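Local structure of L-iditol 2-dehydrogenase (Clostridium scindens, 4OH1) at residues Q96-K104 with Y136-D147; M187-L195 with M311-I320. The protein probably oxidises L-iditol and related polyols with NAD+, as a zinc-binding member of the medium-chain alcohol dehydrogenase family. All coordinates share one frame; numbering follows the deposited sequence.

Interaction 1: Q96-K104 with Y136-D147; sequences QKVVANYAK and YHMSQIFPIPDD
Val99 and Phe142 face each other as the hydrogen-bonded pair of two short antiparallel strands, 97-100 and 141-143. Phe142 N donates a hydrogen bond to Val99 O at 2.8 Å, and Val99 N donates one back to Phe142 O. The backbone pairing runs on at both ends, where Asn101 N binds Gln140 O and Ile144 N binds Lys97 O.

Gln140 adds a side-chain bond to this pattern. Its extended chain carries NE2 to Asn101 O, 2.8 Å away and in the plane of that carbonyl, while its OE1 accepts from His137 N; a primary amide suits the spot because it can donate and accept at once. Asn101 spends its own OD1 on Ala103 N in an Asx turn. The extended chain of Lys97 carries NZ to Asp146 O (2.9 Å), and the same ammonium group also binds Ala148 O. One water bridges Lys97 O and Ile144 O, another Lys97 N and Asp146 OD1.

Apolar packing divides between the two faces of the sheet. On one, the small Ala100 lets its CB sit almost centrally over the Tyr136 ring, 3.8 Å from the centroid in a CH-pi contact, and Val98 CG1 meets Ile141 CG2 at 3.7 Å. On the other, Val99 CG2 lies against Phe142 CB.

Beyond the strands, a bend at chi2 (56°) brings CE of Lys104 over a face of the His137 imidazole, 3.4 Å from His137 CG; Ser139 OG holds that ring through ND1 and Glu34 through NE2.

Arg113 of a second subunit binds Ile141 O and makes a cation-pi contact with Phe142. The strand pair, extended by the turn before 141-143 and the loop after it, belongs to the GroES-like domain, the catalytic domain of zinc-dependent alcohol dehydrogenases, and Tyr102 places it beside the metal site, edge-to-face with the zinc ligand His74.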
# COMPACT_ATOMS: atom_id res chain seq x y z
N GLN A 96 7.32 15.03 34.25
CA GLN A 96 7.56 14.58 32.86
C GLN A 96 7.20 15.67 31.88
O GLN A 96 6.13 16.23 31.97
CB GLN A 96 6.75 13.33 32.53
CG GLN A 96 7.31 12.09 33.23
CD GLN A 96 6.39 10.89 33.21
OE1 GLN A 96 5.26 10.91 32.73
NE2 GLN A 96 6.88 9.83 33.76
N LYS A 97 8.11 16.01 30.97
CA LYS A 97 7.79 16.83 29.81
C LYS A 97 6.85 16.09 28.84
O LYS A 97 7.10 14.92 28.51
CB LYS A 97 9.07 17.22 29.09
CG LYS A 97 9.94 18.20 29.90
CD LYS A 97 11.11 18.65 29.11
CE LYS A 97 11.93 19.63 29.88
NZ LYS A 97 13.12 19.92 29.04
N VAL A 98 5.80 16.79 28.37
CA VAL A 98 4.80 16.19 27.51
C VAL A 98 4.20 17.18 26.49
O VAL A 98 4.35 18.40 26.61
CB VAL A 98 3.64 15.64 28.34
CG1 VAL A 98 4.11 14.55 29.30
CG2 VAL A 98 2.96 16.77 29.14
N VAL A 99 3.49 16.61 25.52
CA VAL A 99 2.58 17.32 24.67
C VAL A 99 1.27 16.61 24.76
O VAL A 99 1.18 15.45 25.24
CB VAL A 99 3.02 17.42 23.23
CG1 VAL A 99 4.31 18.20 23.12
CG2 VAL A 99 3.18 16.03 22.59
N ALA A 100 0.25 17.33 24.37
CA ALA A 100 -1.12 16.83 24.45
C ALA A 100 -1.80 16.84 23.08
O ALA A 100 -1.55 17.73 22.27
CB ALA A 100 -1.92 17.70 25.40
N ASN A 101 -2.63 15.83 22.86
CA ASN A 101 -3.51 15.76 21.73
C ASN A 101 -4.90 16.24 22.17
O ASN A 101 -5.50 15.62 23.01
CB ASN A 101 -3.56 14.31 21.25
CG ASN A 101 -4.47 14.11 20.07
OD1 ASN A 101 -5.02 15.04 19.50
ND2 ASN A 101 -4.64 12.86 19.68
N TYR A 102 -5.40 17.32 21.58
CA TYR A 102 -6.66 17.92 21.96
C TYR A 102 -7.79 16.92 21.77
O TYR A 102 -8.83 17.04 22.43
CB TYR A 102 -6.95 19.20 21.11
CG TYR A 102 -7.13 18.90 19.62
CD1 TYR A 102 -6.04 18.85 18.75
CD2 TYR A 102 -8.36 18.61 19.10
CE1 TYR A 102 -6.20 18.55 17.40
CE2 TYR A 102 -8.53 18.30 17.75
CZ TYR A 102 -7.44 18.27 16.91
OH TYR A 102 -7.60 17.93 15.58
N ALA A 103 -7.64 15.97 20.86
CA ALA A 103 -8.78 15.13 20.45
C ALA A 103 -8.90 13.93 21.39
O ALA A 103 -7.93 13.26 21.65
CB ALA A 103 -8.58 14.65 19.00
N LYS A 104 -10.11 13.68 21.90
CA LYS A 104 -10.41 12.54 22.75
C LYS A 104 -11.27 11.52 22.00
O LYS A 104 -12.45 11.76 21.73
CB LYS A 104 -11.15 13.00 24.00
CG LYS A 104 -11.52 11.87 25.00
CD LYS A 104 -10.31 11.11 25.41
CE LYS A 104 -10.56 10.20 26.57
NZ LYS A 104 -11.52 9.17 26.19
N TYR A 136 -6.23 16.70 30.76
CA TYR A 136 -6.53 15.85 29.62
C TYR A 136 -6.62 14.42 30.14
O TYR A 136 -6.04 14.09 31.18
CB TYR A 136 -5.36 15.93 28.59
CG TYR A 136 -5.16 17.28 27.94
CD1 TYR A 136 -5.82 17.65 26.76
CD2 TYR A 136 -4.37 18.24 28.55
CE1 TYR A 136 -5.66 18.95 26.20
CE2 TYR A 136 -4.19 19.49 27.99
CZ TYR A 136 -4.82 19.84 26.82
OH TYR A 136 -4.61 21.11 26.36
N HIS A 137 -7.25 13.55 29.38
CA HIS A 137 -7.23 12.12 29.69
C HIS A 137 -5.85 11.58 29.38
O HIS A 137 -5.20 12.05 28.45
CB HIS A 137 -8.28 11.39 28.87
CG HIS A 137 -8.46 9.97 29.26
ND1 HIS A 137 -7.88 8.94 28.57
CD2 HIS A 137 -9.18 9.40 30.26
CE1 HIS A 137 -8.21 7.79 29.14
NE2 HIS A 137 -9.00 8.05 30.16
N MSE A 138 -5.38 10.63 30.16
CA MSE A 138 -4.04 10.08 29.96
C MSE A 138 -3.76 9.61 28.50
O MSE A 138 -2.68 9.72 28.03
CB MSE A 138 -3.82 8.93 30.94
CG MSE A 138 -4.73 7.74 30.73
SE MSE A 138 -4.70 6.47 32.28
CE MSE A 138 -5.89 5.07 31.50
N SER A 139 -4.77 9.12 27.80
CA SER A 139 -4.65 8.75 26.43
C SER A 139 -4.27 9.92 25.53
O SER A 139 -3.76 9.70 24.47
CB SER A 139 -5.94 8.16 25.91
OG SER A 139 -6.98 9.14 25.81
N GLN A 140 -4.42 11.15 26.00
CA GLN A 140 -4.09 12.32 25.21
C GLN A 140 -2.72 12.81 25.48
O GLN A 140 -2.34 13.76 24.88
CB GLN A 140 -5.08 13.46 25.50
CG GLN A 140 -6.51 13.06 25.18
CD GLN A 140 -7.54 14.11 25.54
OE1 GLN A 140 -8.17 14.02 26.59
NE2 GLN A 140 -7.76 15.08 24.64
N ILE A 141 -1.97 12.20 26.39
CA ILE A 141 -0.74 12.81 26.85
C ILE A 141 0.43 12.03 26.40
O ILE A 141 0.46 10.83 26.65
CB ILE A 141 -0.71 12.88 28.41
CG1 ILE A 141 -1.76 13.85 28.91
CG2 ILE A 141 0.64 13.26 28.93
CD1 ILE A 141 -1.60 15.27 28.44
N PHE A 142 1.43 12.70 25.82
CA PHE A 142 2.57 12.01 25.18
C PHE A 142 3.87 12.50 25.71
O PHE A 142 4.14 13.66 25.67
CB PHE A 142 2.60 12.24 23.63
CG PHE A 142 1.46 11.59 22.90
CD1 PHE A 142 0.24 12.21 22.79
CD2 PHE A 142 1.60 10.31 22.44
CE1 PHE A 142 -0.84 11.57 22.17
CE2 PHE A 142 0.53 9.65 21.80
CZ PHE A 142 -0.68 10.30 21.65
N PRO A 143 4.72 11.62 26.16
CA PRO A 143 5.99 12.14 26.65
C PRO A 143 6.97 12.46 25.53
O PRO A 143 6.96 11.82 24.47
CB PRO A 143 6.53 11.02 27.54
CG PRO A 143 6.03 9.84 26.88
CD PRO A 143 4.60 10.19 26.42
N ILE A 144 7.83 13.41 25.81
CA ILE A 144 8.90 13.83 24.92
C ILE A 144 10.24 13.76 25.67
O ILE A 144 10.26 13.57 26.85
CB ILE A 144 8.59 15.23 24.40
CG1 ILE A 144 8.68 16.26 25.52
CG2 ILE A 144 7.16 15.27 23.80
CD1 ILE A 144 8.28 17.66 25.05
N PRO A 145 11.38 13.91 24.99
CA PRO A 145 12.62 13.70 25.69
C PRO A 145 12.84 14.63 26.89
O PRO A 145 12.43 15.80 26.88
CB PRO A 145 13.66 14.01 24.60
CG PRO A 145 13.01 13.59 23.40
CD PRO A 145 11.60 14.05 23.55
N ASP A 146 13.50 14.13 27.92
CA ASP A 146 13.77 14.93 29.12
C ASP A 146 14.51 16.20 28.83
O ASP A 146 14.24 17.23 29.41
CB ASP A 146 14.56 14.12 30.11
CG ASP A 146 13.83 12.88 30.54
OD1 ASP A 146 12.58 12.87 30.40
OD2 ASP A 146 14.50 11.93 30.98
N ASP A 147 15.41 16.15 27.89
CA ASP A 147 16.14 17.34 27.46
C ASP A 147 15.46 18.11 26.31
O ASP A 147 16.08 18.90 25.64
CB ASP A 147 17.55 16.89 27.02
CG ASP A 147 17.53 15.93 25.80
OD1 ASP A 147 16.50 15.26 25.54
OD2 ASP A 147 18.57 15.86 25.08
O HOH W 1 8.96 13.06 29.43
O HOH W 2 10.54 14.76 31.06

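Interaction 2: M187-L195 with M311-I320; sequences MMLVQLARL and MIPRMDFSKI
The first helix of the Rossmann-type fold, 184-194, packs against segment 311-320, which leads from helix 305-311 to strand 321-326 and so back to the catalytic domain's sheet. Gln191 is the polar centre. Its OE1 accepts from Asp316 N at 2.8 Å, in the carbonyl plane and on a lone pair, and its NE2 donates a hydrogen bond to Asp316 O at 2.9 Å, nearly in the plane of its own amide. NE2 also binds Asn217 OD1, and a water joins OE1 to Arg314 O.

Apolar contacts flank it along the helix. Met315, a selenomethionine folded back at chi2 (-63°) and chi3 (-73°), brings CE to 3.7 Å from Gln191 CB and SE against Leu192 CD2. Leu195 CD1 and Met311 CE meet tip to tip at 3.7 Å. Ile320 spreads CG1 over Met187 CB (3.7 Å) and CD1 toward Gln191 NE2 (3.6 Å).

Both polar atoms of the buried Gln191 amide are thus satisfied. Because its two ends grip the N and O of a single residue, the amide cannot turn over without losing both bonds, which sets the orientation of Asp316 against the helix.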
# COMPACT_ATOMS: atom_id res chain seq x y z
N MSE A 187 5.61 25.65 5.53
CA MSE A 187 7.03 25.55 5.78
C MSE A 187 7.33 24.16 6.32
O MSE A 187 8.30 23.54 5.95
CB MSE A 187 7.49 26.60 6.78
CG MSE A 187 7.38 28.04 6.29
SE MSE A 187 8.21 28.31 4.51
CE MSE A 187 6.68 28.00 3.34
N MSE A 188 6.48 23.63 7.14
CA MSE A 188 6.68 22.25 7.60
C MSE A 188 6.60 21.22 6.44
O MSE A 188 7.35 20.26 6.43
CB MSE A 188 5.66 21.85 8.66
CG MSE A 188 5.76 22.73 9.89
SE MSE A 188 4.53 22.24 11.37
CE MSE A 188 4.00 24.12 11.74
N LEU A 189 5.66 21.41 5.52
CA LEU A 189 5.59 20.57 4.31
C LEU A 189 6.87 20.72 3.45
O LEU A 189 7.32 19.76 2.86
CB LEU A 189 4.37 20.89 3.51
CG LEU A 189 3.09 20.39 4.18
CD1 LEU A 189 1.89 20.98 3.46
CD2 LEU A 189 3.02 18.86 4.19
N VAL A 190 7.45 21.89 3.37
CA VAL A 190 8.68 22.03 2.63
C VAL A 190 9.73 21.10 3.25
O VAL A 190 10.39 20.30 2.55
CB VAL A 190 9.21 23.46 2.55
CG1 VAL A 190 10.62 23.50 2.04
CG2 VAL A 190 8.33 24.33 1.63
N GLN A 191 9.90 21.19 4.56
CA GLN A 191 10.91 20.39 5.25
C GLN A 191 10.61 18.91 5.13
O GLN A 191 11.54 18.11 4.93
CB GLN A 191 11.05 20.81 6.70
CG GLN A 191 11.64 22.23 6.82
CD GLN A 191 12.14 22.60 8.20
OE1 GLN A 191 12.54 21.73 8.97
NE2 GLN A 191 12.19 23.89 8.50
N LEU A 192 9.35 18.54 5.25
CA LEU A 192 8.95 17.17 5.14
C LEU A 192 9.04 16.64 3.74
O LEU A 192 9.28 15.43 3.57
CB LEU A 192 7.52 16.94 5.66
CG LEU A 192 7.30 17.05 7.16
CD1 LEU A 192 5.86 16.94 7.42
CD2 LEU A 192 8.07 16.01 7.95
N ALA A 193 8.82 17.49 2.74
CA ALA A 193 8.99 17.06 1.35
C ALA A 193 10.46 16.76 1.13
O ALA A 193 10.76 15.76 0.52
CB ALA A 193 8.51 18.07 0.35
N ARG A 194 11.38 17.56 1.68
CA ARG A 194 12.76 17.21 1.56
C ARG A 194 13.09 15.86 2.19
O ARG A 194 13.87 15.07 1.62
CB ARG A 194 13.65 18.24 2.23
CG ARG A 194 13.78 19.50 1.45
CD ARG A 194 14.98 19.37 0.53
NE ARG A 194 15.23 20.56 -0.26
CZ ARG A 194 16.26 20.69 -1.10
NH1 ARG A 194 17.15 19.72 -1.26
NH2 ARG A 194 16.38 21.81 -1.78
N LEU A 195 12.48 15.60 3.34
CA LEU A 195 12.77 14.42 4.16
C LEU A 195 11.97 13.25 3.67
O LEU A 195 11.99 12.20 4.29
CB LEU A 195 12.45 14.63 5.66
CG LEU A 195 13.37 15.66 6.30
CD1 LEU A 195 12.74 16.19 7.55
CD2 LEU A 195 14.69 15.04 6.62
N MSE A 311 10.10 13.07 14.91
CA MSE A 311 10.56 13.95 13.82
C MSE A 311 11.08 15.32 14.27
O MSE A 311 11.88 16.00 13.59
CB MSE A 311 9.44 14.21 12.87
CG MSE A 311 9.04 12.99 12.07
SE MSE A 311 10.52 12.30 10.94
CE MSE A 311 11.01 13.80 9.77
N ILE A 312 10.61 15.75 15.41
CA ILE A 312 10.98 17.09 15.88
C ILE A 312 12.47 17.31 15.77
O ILE A 312 12.85 18.32 15.19
CB ILE A 312 10.48 17.41 17.29
CG1 ILE A 312 8.95 17.40 17.37
CG2 ILE A 312 11.02 18.73 17.78
CD1 ILE A 312 8.28 18.54 16.68
N PRO A 313 13.32 16.41 16.29
CA PRO A 313 14.77 16.73 16.12
C PRO A 313 15.26 16.78 14.65
O PRO A 313 16.39 17.23 14.41
CB PRO A 313 15.50 15.60 16.87
CG PRO A 313 14.43 14.91 17.68
CD PRO A 313 13.11 15.18 17.02
N ARG A 314 14.49 16.30 13.70
CA ARG A 314 14.86 16.39 12.29
C ARG A 314 14.39 17.68 11.64
O ARG A 314 14.72 17.94 10.52
CB ARG A 314 14.24 15.24 11.47
CG ARG A 314 14.83 13.83 11.78
CD ARG A 314 16.39 13.72 11.83
NE ARG A 314 16.82 12.34 11.53
CZ ARG A 314 17.91 11.72 11.99
NH1 ARG A 314 18.72 12.30 12.84
NH2 ARG A 314 18.22 10.48 11.56
N MSE A 315 13.56 18.45 12.30
CA MSE A 315 12.98 19.63 11.71
C MSE A 315 13.81 20.79 12.19
O MSE A 315 14.48 20.68 13.18
CB MSE A 315 11.58 19.90 12.24
CG MSE A 315 10.61 18.81 12.13
SE MSE A 315 10.35 18.42 10.24
CE MSE A 315 9.30 19.99 9.80
N ASP A 316 13.73 21.92 11.52
CA ASP A 316 14.42 23.15 12.01
C ASP A 316 13.38 24.23 12.17
O ASP A 316 12.92 24.82 11.17
CB ASP A 316 15.44 23.59 11.02
CG ASP A 316 16.17 24.87 11.45
OD1 ASP A 316 15.79 25.50 12.44
OD2 ASP A 316 17.12 25.25 10.77
N PHE A 317 12.97 24.49 13.39
CA PHE A 317 11.85 25.39 13.60
C PHE A 317 12.34 26.80 13.72
O PHE A 317 11.55 27.70 13.90
CB PHE A 317 11.02 25.01 14.82
CG PHE A 317 10.21 23.79 14.61
CD1 PHE A 317 9.28 23.72 13.60
CD2 PHE A 317 10.40 22.67 15.35
CE1 PHE A 317 8.57 22.56 13.37
CE2 PHE A 317 9.66 21.53 15.12
CZ PHE A 317 8.74 21.49 14.15
N SER A 318 13.64 27.02 13.61
CA SER A 318 14.13 28.40 13.69
C SER A 318 13.71 29.11 12.41
O SER A 318 13.79 30.27 12.32
CB SER A 318 15.64 28.39 13.78
OG SER A 318 16.21 27.94 12.54
N LYS A 319 13.19 28.39 11.44
CA LYS A 319 12.75 28.95 10.19
C LYS A 319 11.24 29.01 10.06
O LYS A 319 10.72 29.29 9.00
CB LYS A 319 13.27 28.01 9.11
CG LYS A 319 14.79 28.00 9.10
CD LYS A 319 15.34 27.16 7.99
CE LYS A 319 16.83 27.19 7.96
NZ LYS A 319 17.21 25.90 7.32
N ILE A 320 10.55 28.72 11.15
CA ILE A 320 9.12 28.57 11.14
C ILE A 320 8.51 29.36 12.27
O ILE A 320 7.60 30.17 12.05
CB ILE A 320 8.77 27.09 11.25
CG1 ILE A 320 9.32 26.34 10.01
CG2 ILE A 320 7.26 26.91 11.38
CD1 ILE A 320 9.00 24.83 9.97
O HOH W 3 14.36 19.81 8.39

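In the fold
After the opening strands and helices the chain reaches strand 97-100, and interaction 1 closes when residues 136-147 return beside it, after a loop of 31 residues that includes the four cysteines of the second zinc site. Interaction 2 opens on helix 184-194 and closes 115 residues further on at 311-320, once the parallel six-stranded sheet is complete; it ties that fold to the chain returning to the catalytic domain. The two loops follow in series, neither nesting nor crossing. The centres of interactions 1 and 2 are about 21 Å apart, without touching. Helix 305-311 relates them: Phe305 and Ile309 pack on the strand pair of interaction 1, and its last residue, Met311, belongs to interaction 2.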